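4-hydroxythreonine-4-phosphate dehydrogenase (Legionella pneumophila subsp. pneumophila, PDB 6XMY) probably catalyses the NAD(P)-dependent oxidation of 4-(phosphooxy)-L-threonine, a step of pyridoxine 5'-phosphate biosynthesis, with a divalent metal ion as cofactor. Local coordinates at residues A[57-62]-A[73-79]; A[103-108]-A[141-146]; A[203-209]-A[240-246]; A[295-299]-A[315-319]. Where two conformers were deposited one is given. Residues are numbered along the deposited sequence.

How the interactions relate
Interactions 1 and 3 are parallel strand pairs at the two ends of one mixed sheet, with centres about 45 Å apart on opposite sides of the chain's centre. Interaction 1 is a surface contact. Interaction 3 is more buried and is disturbed by a bulge. Both are held by backbone hydrogen bonds. Interaction 4 reaches the middle of the same sheet. It is fully buried, packs a strand on a helix, and relies on the hydroxyls of T295 and S315, next to S296 and H299 of the NAD pocket. Interaction 2 joins two helices by aromatic packing, with no hydrogen bond between its segments. It touches interaction 1 where W78 NE1 lies 3.6 Å from L105 CD2.

Interaction 1: A[57-62]-A[73-79]; sequences IKFLEY and GYLTVWP
Strands 58-61 and 74-79 run parallel, with axes 4.6 Å apart at closest approach and at -37°. Strand 58-61 is the sheet's edge strand, 74-79 its inner neighbour. K58 pairs with Y74, F59 with L75, L60 with T76, E61 with V77. The F59 ring (chi1 m) fills the hollow beside L75 and V77, CE1 4.0 Å from L75 CD2 and CD1 4.0 Å from V77 CG2. Helices 23-29 and 43-52 cover this side. On the other face L60 CD1 meets Y74 CD2 at 3.9 Å. At the C-terminal end T76 CG2 fills the space at the Y62 ring edge, 3.8 Å from Y62 CB. Y62 CD2 (chi1 t) lies 3.6 Å from W78 CE3; the rings are nearly parallel but barely overlap. Backbone hydrogen bonds are K58 N-G73 O (3.0 Å), L75 N-K58 O and L60 N-L75 O (both 2.9 Å), V77 N-L60 O and Y62 N-V77 O (both 2.8 Å). Thus the face of F59, L75 and V77 is largely apolar but for E61; that of K58, Y74, L60 and T76 is mixed.

Interaction 2: A[103-108]-A[141-146]; sequences LTLGAS and FFADFF
Helix 103-108 and helix 141-145 have axes that pass 10.9 Å apart at -53°. This is a helix-helix packing between helix 96-111 and helix 138-145, spaced widely by a row of phenylalanines. The closest CA atoms are those of A107 and F142, at 7.2 Å. L103, T104, A107 and S108 form the receiving surface. F141 (chi1 t) lies with its face under L103 CD2; its CE2 is 3.6 Å from L103 CB. Its edge meets T104, whose OG1 is hydrogen-bonded to M100 O in its own helix. F142 (chi1 m) turns its ring edge to L103 O, with CE1 3.7 Å away, and also touches L118 and T120 of the sheet. It lies near R294, a predicted substrate-binding residue, so the packing borders the probable active site. F146 (chi1 m) brings CZ to 3.6 Å from A107 O. The small A107 lets three rings converge on its methyl. F145 (chi1 t) gives it a face, in a CH-pi contact with A107 CB 3.7 Å from the F145 ring centroid.

Interaction 3: A[203-209]-A[240-246]; sequences PKINVAG and IDVLGPL
I205, V207 and V242 form the apolar centre. V242 CG1 lies 4.1 Å from both I205 CB and V207 CG2, and I205 CD1 reaches I240 CG2 at 4.3 Å. Helix 180-197 covers V207 and I240. Strands 204-208 and 241-246 are parallel, with axes 4.5 Å apart at closest approach and at -19°. Helix 223-237 connects them in a beta-alpha-beta unit at one end of the chain's sheet. I205 pairs with V242 and N206 with L243. The register then shifts by one, so A208 pairs with L246: a beta bulge. G244 (phi 158°, psi -177°) and the cis peptide before P245 lie at the bulge. A beta-carbon on G244 would clash with V207 O. The backbone hydrogen bonds are I205 N-D241 O, L243 N-I205 O and G209 N-L246 O (all 2.9 Å), V207 N-L243 O and L246 N-V207 O (both 2.8 Å). At the polar edge a water links P203 O (2.7 Å) to D241 N (2.9 Å). K204 NZ and D241 OD2 are 4.5 Å apart, beyond a salt bridge. A second water donates to D241 OD2 (2.6 Å) and accepts a weak bond from K204 NZ (3.4 Å). Backbone bonds carry the pairing past the bulge, and water, not a direct ion pair, bridges K204 and D241.

Interaction 4: A[295-299]-A[315-319]; sequences TSVDH and SMLAA. With NAD (nicotinamide-adenine-dinucleotide), chain B.
Strand 295-297 runs almost antiparallel to helix 315-319, at 171°, with axes 7.0 Å apart at closest approach. T295 (chi1 p) points toward the helix and donates OG1 to A319 O at 2.8 Å. D298 N donates to S315 OG at 2.9 Å; S315 (chi1 t) is also hydrogen-bonded through OG to A283 O. A water joins H299 NE2 (2.9 Å) to M316 N (3.0 Å), which is its donor. Between these bonds V297 CG1 makes an apolar contact with M316 CB at 3.8 Å, and A319 CB is in van der Waals contact with S296 O at 3.6 Å. S296 CB points away from the helix. Its OG (chi1 t) donates to V297 O at 3.0 Å and accepts a weak bond from the nicotinamide amide, NAD N7N, at 3.3 Å. H299 O is 3.1 Å from NAD C4N, the nicotinamide carbon that takes up hydride in NAD-dependent dehydrogenases. The H299 ring has adenine N7A over one face and S315 CB at its edge. K125, E304 and N312 also hydrogen-bond NAD. Hydroxyls and one water thus satisfy buried backbone groups, and residues 295-299 are tied to the helix while S296 and H299 line the NAD pocket.

Interaction 1: A[57-62]-A[73-79]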
# COMPACT_ATOMS: atom_id res chain seq x y z
N ILE A 57 -18.14 13.19 -16.50
CA ILE A 57 -16.84 12.68 -16.91
C ILE A 57 -16.98 12.09 -18.30
O ILE A 57 -17.97 11.42 -18.61
CB ILE A 57 -16.34 11.59 -15.93
CG1 ILE A 57 -16.12 12.19 -14.54
CG2 ILE A 57 -15.06 10.94 -16.44
CD1 ILE A 57 -15.89 11.16 -13.47
N LYS A 58 -15.98 12.34 -19.15
CA LYS A 58 -15.91 11.70 -20.45
C LYS A 58 -14.93 10.54 -20.37
O LYS A 58 -13.75 10.72 -20.02
CB LYS A 58 -15.49 12.70 -21.52
CG LYS A 58 -16.56 13.76 -21.78
CD LYS A 58 -16.06 14.85 -22.69
CE LYS A 58 -17.04 16.01 -22.76
NZ LYS A 58 -18.38 15.56 -23.21
N PHE A 59 -15.40 9.35 -20.69
CA PHE A 59 -14.60 8.14 -20.56
C PHE A 59 -14.00 7.75 -21.90
O PHE A 59 -14.69 7.76 -22.93
CB PHE A 59 -15.46 6.99 -20.04
CG PHE A 59 -15.97 7.21 -18.64
CD1 PHE A 59 -15.21 6.82 -17.55
CD2 PHE A 59 -17.20 7.82 -18.42
CE1 PHE A 59 -15.68 7.03 -16.26
CE2 PHE A 59 -17.67 8.02 -17.14
CZ PHE A 59 -16.91 7.63 -16.05
N LEU A 60 -12.72 7.39 -21.88
CA LEU A 60 -12.04 6.87 -23.05
C LEU A 60 -11.58 5.45 -22.74
O LEU A 60 -11.11 5.17 -21.63
CB LEU A 60 -10.81 7.72 -23.38
CG LEU A 60 -11.06 9.18 -23.76
CD1 LEU A 60 -9.76 9.97 -23.76
CD2 LEU A 60 -11.73 9.26 -25.12
N GLU A 61 -11.69 4.56 -23.71
CA GLU A 61 -11.09 3.25 -23.55
C GLU A 61 -9.61 3.31 -23.88
O GLU A 61 -9.20 3.92 -24.87
CB GLU A 61 -11.81 2.22 -24.42
CG GLU A 61 -13.25 1.99 -23.95
CD GLU A 61 -13.91 0.82 -24.64
OE1 GLU A 61 -13.21 0.04 -25.32
OE2 GLU A 61 -15.14 0.67 -24.49
N TYR A 62 -8.81 2.66 -23.04
CA TYR A 62 -7.36 2.70 -23.19
C TYR A 62 -6.93 2.16 -24.54
O TYR A 62 -7.44 1.14 -25.02
CB TYR A 62 -6.69 1.87 -22.10
CG TYR A 62 -5.20 1.77 -22.32
CD1 TYR A 62 -4.37 2.85 -22.03
CD2 TYR A 62 -4.62 0.63 -22.86
CE1 TYR A 62 -3.00 2.79 -22.26
CE2 TYR A 62 -3.27 0.56 -23.09
CZ TYR A 62 -2.46 1.64 -22.79
OH TYR A 62 -1.11 1.56 -23.03
N GLY A 73 -11.09 16.27 -17.04
CA GLY A 73 -12.43 15.96 -17.52
C GLY A 73 -12.56 14.65 -18.25
O GLY A 73 -13.69 14.23 -18.55
N TYR A 74 -11.44 13.98 -18.55
CA TYR A 74 -11.45 12.68 -19.18
C TYR A 74 -10.90 11.65 -18.20
O TYR A 74 -10.11 11.96 -17.31
CB TYR A 74 -10.61 12.68 -20.45
CG TYR A 74 -11.21 13.54 -21.53
CD1 TYR A 74 -11.01 14.92 -21.53
CD2 TYR A 74 -11.98 12.98 -22.54
CE1 TYR A 74 -11.57 15.71 -22.51
CE2 TYR A 74 -12.54 13.77 -23.52
CZ TYR A 74 -12.33 15.12 -23.50
OH TYR A 74 -12.89 15.90 -24.49
N LEU A 75 -11.36 10.41 -18.36
CA LEU A 75 -10.82 9.31 -17.60
C LEU A 75 -10.65 8.14 -18.56
O LEU A 75 -11.60 7.75 -19.24
CB LEU A 75 -11.75 8.93 -16.45
CG LEU A 75 -11.09 8.05 -15.39
CD1 LEU A 75 -9.93 8.76 -14.71
CD2 LEU A 75 -12.15 7.67 -14.39
N THR A 76 -9.43 7.61 -18.61
CA THR A 76 -9.12 6.49 -19.49
C THR A 76 -9.20 5.20 -18.70
O THR A 76 -8.65 5.11 -17.59
CB THR A 76 -7.73 6.68 -20.10
OG1 THR A 76 -7.75 7.84 -20.96
CG2 THR A 76 -7.32 5.45 -20.93
N VAL A 77 -9.90 4.21 -19.26
CA VAL A 77 -10.22 2.97 -18.58
C VAL A 77 -9.74 1.80 -19.41
O VAL A 77 -9.94 1.78 -20.64
CB VAL A 77 -11.75 2.86 -18.34
CG1 VAL A 77 -12.11 1.55 -17.63
CG2 VAL A 77 -12.27 4.09 -17.58
N TRP A 78 -9.12 0.81 -18.75
CA TRP A 78 -8.88 -0.52 -19.28
C TRP A 78 -10.03 -1.39 -18.78
O TRP A 78 -10.02 -1.82 -17.62
CB TRP A 78 -7.53 -1.07 -18.79
CG TRP A 78 -7.19 -2.44 -19.34
CD1 TRP A 78 -7.91 -3.59 -19.21
CD2 TRP A 78 -6.02 -2.80 -20.11
NE1 TRP A 78 -7.29 -4.63 -19.86
CE2 TRP A 78 -6.13 -4.17 -20.42
CE3 TRP A 78 -4.91 -2.08 -20.58
CZ2 TRP A 78 -5.16 -4.85 -21.17
CZ3 TRP A 78 -3.94 -2.76 -21.33
CH2 TRP A 78 -4.07 -4.13 -21.61
N PRO A 79 -11.04 -1.66 -19.60
CA PRO A 79 -12.24 -2.31 -19.08
C PRO A 79 -12.00 -3.76 -18.67
O PRO A 79 -11.32 -4.53 -19.36
CB PRO A 79 -13.22 -2.23 -20.27
CG PRO A 79 -12.72 -1.05 -21.06
CD PRO A 79 -11.23 -1.19 -20.98

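Interaction 2: A[103-108]-A[141-146]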
# COMPACT_ATOMS: atom_id res chain seq x y z
N LEU A 103 -6.11 -7.23 -9.81
CA LEU A 103 -4.78 -7.37 -9.22
C LEU A 103 -3.84 -8.13 -10.14
O LEU A 103 -2.66 -7.76 -10.29
CB LEU A 103 -4.88 -8.09 -7.87
CG LEU A 103 -5.10 -7.24 -6.61
CD1 LEU A 103 -6.17 -6.19 -6.81
CD2 LEU A 103 -5.41 -8.11 -5.41
N THR A 104 -4.33 -9.22 -10.73
CA THR A 104 -3.48 -10.07 -11.57
C THR A 104 -3.12 -9.34 -12.85
O THR A 104 -1.95 -9.30 -13.25
CB THR A 104 -4.22 -11.38 -11.88
OG1 THR A 104 -4.59 -12.02 -10.65
CG2 THR A 104 -3.34 -12.32 -12.71
N LEU A 105 -4.11 -8.73 -13.49
CA LEU A 105 -3.84 -7.96 -14.70
C LEU A 105 -2.95 -6.76 -14.40
O LEU A 105 -2.01 -6.47 -15.16
CB LEU A 105 -5.16 -7.54 -15.32
CG LEU A 105 -5.23 -7.01 -16.74
CD1 LEU A 105 -4.53 -7.94 -17.74
CD2 LEU A 105 -6.71 -6.83 -17.07
N GLY A 106 -3.18 -6.08 -13.28
CA GLY A 106 -2.34 -4.94 -12.93
C GLY A 106 -0.89 -5.32 -12.71
O GLY A 106 0.02 -4.66 -13.22
N ALA A 107 -0.65 -6.41 -11.97
CA ALA A 107 0.71 -6.88 -11.76
C ALA A 107 1.36 -7.27 -13.08
O ALA A 107 2.52 -6.91 -13.35
CB ALA A 107 0.72 -8.05 -10.79
N SER A 108 0.64 -8.03 -13.90
CA SER A 108 1.18 -8.51 -15.17
C SER A 108 1.52 -7.36 -16.11
O SER A 108 2.61 -7.33 -16.71
CB SER A 108 0.17 -9.45 -15.83
OG SER A 108 0.68 -9.95 -17.04
N PHE A 141 -0.22 -11.02 -1.96
CA PHE A 141 -0.58 -11.42 -3.31
C PHE A 141 0.53 -11.07 -4.29
O PHE A 141 0.93 -11.90 -5.12
CB PHE A 141 -1.89 -10.77 -3.75
CG PHE A 141 -2.22 -11.03 -5.20
CD1 PHE A 141 -2.89 -12.18 -5.59
CD2 PHE A 141 -1.81 -10.14 -6.18
CE1 PHE A 141 -3.17 -12.42 -6.93
CE2 PHE A 141 -2.08 -10.38 -7.52
CZ PHE A 141 -2.76 -11.53 -7.89
N PHE A 142 1.05 -9.84 -4.21
CA PHE A 142 2.08 -9.42 -5.16
C PHE A 142 3.40 -10.13 -4.89
O PHE A 142 4.13 -10.47 -5.82
CB PHE A 142 2.25 -7.90 -5.12
CG PHE A 142 1.05 -7.13 -5.63
CD1 PHE A 142 0.41 -7.50 -6.81
CD2 PHE A 142 0.58 -6.00 -4.95
CE1 PHE A 142 -0.69 -6.79 -7.28
CE2 PHE A 142 -0.52 -5.29 -5.42
CZ PHE A 142 -1.14 -5.68 -6.59
N ALA A 143 3.74 -10.33 -3.61
CA ALA A 143 4.94 -11.11 -3.29
C ALA A 143 4.88 -12.49 -3.93
O ALA A 143 5.85 -12.95 -4.55
CB ALA A 143 5.10 -11.22 -1.77
N ASP A 144 3.73 -13.17 -3.80
CA ASP A 144 3.56 -14.48 -4.43
C ASP A 144 3.62 -14.38 -5.95
O ASP A 144 4.27 -15.20 -6.61
CB ASP A 144 2.24 -15.11 -3.98
CG ASP A 144 2.26 -15.53 -2.52
OD1 ASP A 144 3.33 -15.48 -1.89
OD2 ASP A 144 1.19 -15.92 -2.01
N PHE A 145 2.94 -13.38 -6.53
CA PHE A 145 2.90 -13.24 -7.98
C PHE A 145 4.31 -13.10 -8.56
O PHE A 145 4.63 -13.71 -9.58
CB PHE A 145 2.05 -12.02 -8.36
CG PHE A 145 1.90 -11.82 -9.85
CD1 PHE A 145 2.86 -11.12 -10.57
CD2 PHE A 145 0.80 -12.31 -10.52
CE1 PHE A 145 2.72 -10.93 -11.93
CE2 PHE A 145 0.66 -12.13 -11.89
CZ PHE A 145 1.62 -11.43 -12.59
N PHE A 146 5.15 -12.29 -7.91
CA PHE A 146 6.50 -12.04 -8.39
C PHE A 146 7.53 -12.98 -7.80
O PHE A 146 8.73 -12.83 -8.08
CB PHE A 146 6.88 -10.58 -8.13
CG PHE A 146 6.12 -9.61 -8.99
CD1 PHE A 146 6.39 -9.51 -10.34
CD2 PHE A 146 5.10 -8.83 -8.45
CE1 PHE A 146 5.68 -8.63 -11.14
CE2 PHE A 146 4.39 -7.95 -9.25
CZ PHE A 146 4.68 -7.85 -10.59

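Interaction 3: A[203-209]-A[240-246]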
# COMPACT_ATOMS: atom_id res chain seq x y z
N PRO A 203 20.38 5.83 5.89
CA PRO A 203 19.14 5.81 6.67
C PRO A 203 19.35 5.45 8.13
O PRO A 203 20.13 4.56 8.47
CB PRO A 203 18.30 4.75 5.96
CG PRO A 203 18.86 4.68 4.58
CD PRO A 203 20.32 4.92 4.74
N LYS A 204 18.66 6.17 9.01
CA LYS A 204 18.56 5.83 10.42
C LYS A 204 17.19 5.21 10.66
O LYS A 204 16.17 5.80 10.30
CB LYS A 204 18.75 7.06 11.30
CG LYS A 204 20.12 7.69 11.15
CD LYS A 204 20.35 8.82 12.14
CE LYS A 204 21.73 9.42 11.95
NZ LYS A 204 21.97 9.83 10.53
N ILE A 205 17.17 4.03 11.26
CA ILE A 205 15.95 3.24 11.41
C ILE A 205 15.74 2.92 12.89
O ILE A 205 16.60 2.29 13.51
CB ILE A 205 16.02 1.97 10.55
CG1 ILE A 205 16.14 2.34 9.06
CG2 ILE A 205 14.82 1.08 10.81
CD1 ILE A 205 16.49 1.16 8.17
N ASN A 206 14.60 3.32 13.43
CA ASN A 206 14.27 3.07 14.84
C ASN A 206 13.28 1.91 14.91
O ASN A 206 12.28 1.90 14.19
CB ASN A 206 13.66 4.32 15.48
CG ASN A 206 14.69 5.39 15.76
OD1 ASN A 206 15.84 5.26 15.35
ND2 ASN A 206 14.29 6.44 16.44
N VAL A 207 13.58 0.92 15.76
CA VAL A 207 12.90 -0.38 15.75
C VAL A 207 12.20 -0.61 17.08
O VAL A 207 12.84 -0.58 18.14
CB VAL A 207 13.88 -1.52 15.44
CG1 VAL A 207 13.13 -2.84 15.34
CG2 VAL A 207 14.67 -1.23 14.17
N ALA A 208 10.91 -0.91 17.03
CA ALA A 208 10.15 -1.22 18.23
C ALA A 208 10.49 -2.62 18.75
O ALA A 208 10.83 -3.52 17.98
CB ALA A 208 8.65 -1.18 17.94
N GLY A 209 10.38 -2.79 20.06
CA GLY A 209 10.31 -4.12 20.61
C GLY A 209 8.98 -4.78 20.27
O GLY A 209 8.07 -4.17 19.70
N ILE A 240 23.95 -1.18 8.77
CA ILE A 240 22.61 -0.60 8.72
C ILE A 240 22.32 0.02 10.08
O ILE A 240 22.39 -0.66 11.11
CB ILE A 240 21.57 -1.66 8.32
CG1 ILE A 240 21.85 -2.14 6.88
CG2 ILE A 240 20.17 -1.09 8.42
CD1 ILE A 240 21.04 -3.35 6.46
N ASP A 241 22.04 1.32 10.08
CA ASP A 241 22.03 2.14 11.30
C ASP A 241 20.68 2.02 12.00
O ASP A 241 19.81 2.88 11.89
CB ASP A 241 22.37 3.58 10.94
CG ASP A 241 22.73 4.43 12.13
OD1 ASP A 241 22.75 3.92 13.27
OD2 ASP A 241 23.00 5.63 11.92
N VAL A 242 20.51 0.92 12.75
CA VAL A 242 19.30 0.66 13.52
C VAL A 242 19.51 1.05 14.98
O VAL A 242 20.60 0.94 15.54
CB VAL A 242 18.85 -0.82 13.43
CG1 VAL A 242 18.22 -1.12 12.05
CG2 VAL A 242 20.01 -1.76 13.74
N LEU A 243 18.42 1.47 15.61
CA LEU A 243 18.37 1.74 17.04
C LEU A 243 17.16 1.00 17.60
O LEU A 243 16.05 1.14 17.09
CB LEU A 243 18.20 3.24 17.30
CG LEU A 243 17.83 3.61 18.73
CD1 LEU A 243 18.98 3.32 19.68
CD2 LEU A 243 17.38 5.06 18.84
N GLY A 244 17.37 0.23 18.66
CA GLY A 244 16.28 -0.48 19.28
C GLY A 244 16.78 -1.66 20.07
O GLY A 244 17.98 -1.91 20.16
N PRO A 245 15.86 -2.44 20.66
CA PRO A 245 14.41 -2.26 20.56
C PRO A 245 13.90 -1.13 21.46
O PRO A 245 14.36 -0.97 22.59
CB PRO A 245 13.86 -3.59 21.06
CG PRO A 245 14.91 -4.07 22.03
CD PRO A 245 16.22 -3.67 21.39
N LEU A 246 12.96 -0.35 20.95
CA LEU A 246 12.39 0.78 21.65
C LEU A 246 10.95 0.48 22.09
O LEU A 246 10.25 -0.31 21.46
CB LEU A 246 12.36 2.00 20.71
CG LEU A 246 13.72 2.46 20.22
CD1 LEU A 246 13.55 3.55 19.16
CD2 LEU A 246 14.56 2.96 21.38
O HOH W 1 21.86 2.72 7.55
O HOH W 2 23.14 6.73 9.61

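Interaction 4: A[295-299]-A[315-319]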
# COMPACT_ATOMS: atom_id res chain seq x y z
N THR A 295 1.97 1.39 -5.08
CA THR A 295 1.49 2.17 -3.95
C THR A 295 0.00 1.90 -3.76
O THR A 295 -0.65 1.24 -4.58
CB THR A 295 1.73 3.67 -4.15
OG1 THR A 295 0.98 4.12 -5.29
CG2 THR A 295 3.21 3.95 -4.37
N SER A 296 -0.53 2.46 -2.68
CA SER A 296 -1.89 2.15 -2.26
C SER A 296 -2.41 3.25 -1.36
O SER A 296 -1.65 3.94 -0.67
CB SER A 296 -1.90 0.81 -1.52
OG SER A 296 -3.21 0.47 -1.12
N VAL A 297 -3.74 3.36 -1.33
CA VAL A 297 -4.39 4.12 -0.27
C VAL A 297 -4.06 3.48 1.07
O VAL A 297 -3.68 2.31 1.16
CB VAL A 297 -5.91 4.17 -0.47
CG1 VAL A 297 -6.25 4.97 -1.72
CG2 VAL A 297 -6.50 2.76 -0.51
N ASP A 298 -4.21 4.28 2.13
CA ASP A 298 -3.97 3.83 3.50
C ASP A 298 -5.28 3.55 4.24
O ASP A 298 -5.34 3.65 5.47
CB ASP A 298 -3.13 4.83 4.28
CG ASP A 298 -3.91 6.05 4.68
OD1 ASP A 298 -4.92 6.37 4.01
OD2 ASP A 298 -3.54 6.69 5.70
N HIS A 299 -6.33 3.20 3.51
CA HIS A 299 -7.64 3.00 4.10
C HIS A 299 -8.34 1.88 3.36
O HIS A 299 -7.88 1.40 2.33
CB HIS A 299 -8.46 4.29 4.07
CG HIS A 299 -8.71 4.81 2.69
ND1 HIS A 299 -9.57 4.20 1.81
CD2 HIS A 299 -8.21 5.90 2.04
CE1 HIS A 299 -9.59 4.88 0.67
NE2 HIS A 299 -8.77 5.91 0.79
N SER A 315 -5.67 10.38 0.32
CA SER A 315 -4.73 9.25 0.28
C SER A 315 -4.54 8.74 -1.14
O SER A 315 -3.40 8.48 -1.56
CB SER A 315 -5.19 8.13 1.20
OG SER A 315 -4.27 7.06 1.15
N MET A 316 -5.62 8.59 -1.91
CA MET A 316 -5.49 8.17 -3.30
C MET A 316 -4.61 9.14 -4.08
O MET A 316 -3.71 8.73 -4.83
CB MET A 316 -6.86 8.03 -3.94
CG MET A 316 -6.79 7.75 -5.45
SD MET A 316 -5.93 6.22 -5.90
CE MET A 316 -7.24 5.03 -5.65
N LEU A 317 -4.86 10.45 -3.91
CA LEU A 317 -4.07 11.43 -4.65
C LEU A 317 -2.61 11.35 -4.27
O LEU A 317 -1.72 11.41 -5.14
CB LEU A 317 -4.63 12.84 -4.42
CG LEU A 317 -5.94 13.17 -5.12
CD1 LEU A 317 -6.57 14.43 -4.51
CD2 LEU A 317 -5.71 13.36 -6.61
N ALA A 318 -2.32 11.21 -2.97
CA ALA A 318 -0.95 11.04 -2.52
C ALA A 318 -0.33 9.76 -3.07
O ALA A 318 0.86 9.75 -3.43
CB ALA A 318 -0.90 11.06 -0.99
N ALA A 319 -1.11 8.68 -3.15
CA ALA A 319 -0.58 7.41 -3.64
C ALA A 319 -0.22 7.48 -5.11
O ALA A 319 0.81 6.94 -5.54
CB ALA A 319 -1.58 6.28 -3.40
PA NAD B . -11.86 1.37 6.40
O1A NAD B . -12.84 0.84 5.37
O2A NAD B . -10.77 2.41 6.20
O5B NAD B . -12.98 2.11 7.48
C5B NAD B . -12.32 2.69 8.58
C4B NAD B . -12.94 4.07 8.88
O4B NAD B . -12.34 5.04 7.99
C3B NAD B . -14.47 4.03 8.59
O3B NAD B . -15.06 4.85 9.57
C2B NAD B . -14.54 4.61 7.15
O2B NAD B . -15.74 5.28 6.89
C1B NAD B . -13.38 5.65 7.21
N9A NAD B . -12.74 5.87 5.91
C8A NAD B . -11.96 5.00 5.13
N7A NAD B . -11.52 5.57 4.02
C5A NAD B . -12.01 6.87 4.06
C6A NAD B . -11.90 7.96 3.18
N6A NAD B . -11.17 7.83 2.04
N1A NAD B . -12.50 9.15 3.48
C2A NAD B . -13.21 9.22 4.65
N3A NAD B . -13.41 8.27 5.58
C4A NAD B . -12.78 7.09 5.25
O3 NAD B . -11.18 0.03 7.01
PN NAD B . -11.84 -1.11 7.88
O1N NAD B . -10.87 -1.66 8.90
O2N NAD B . -13.29 -0.84 8.07
O5D NAD B . -11.87 -2.49 6.77
C5D NAD B . -12.75 -2.37 5.70
C4D NAD B . -12.25 -3.30 4.59
O4D NAD B . -11.16 -2.62 3.92
C3D NAD B . -11.64 -4.61 5.20
O3D NAD B . -11.95 -5.63 4.30
C2D NAD B . -10.12 -4.31 5.22
O2D NAD B . -9.31 -5.44 5.07
C1D NAD B . -10.06 -3.53 3.88
N1N NAD B . -8.82 -2.69 3.78
C2N NAD B . -8.18 -2.71 2.57
C3N NAD B . -7.02 -1.96 2.37
C7N NAD B . -6.42 -2.05 1.02
O7N NAD B . -6.96 -2.71 0.13
N7N NAD B . -5.25 -1.35 0.81
C4N NAD B . -6.50 -1.18 3.42
C5N NAD B . -7.19 -1.17 4.65
C6N NAD B . -8.35 -1.94 4.83
O HOH W 3 -8.28 8.34 -0.64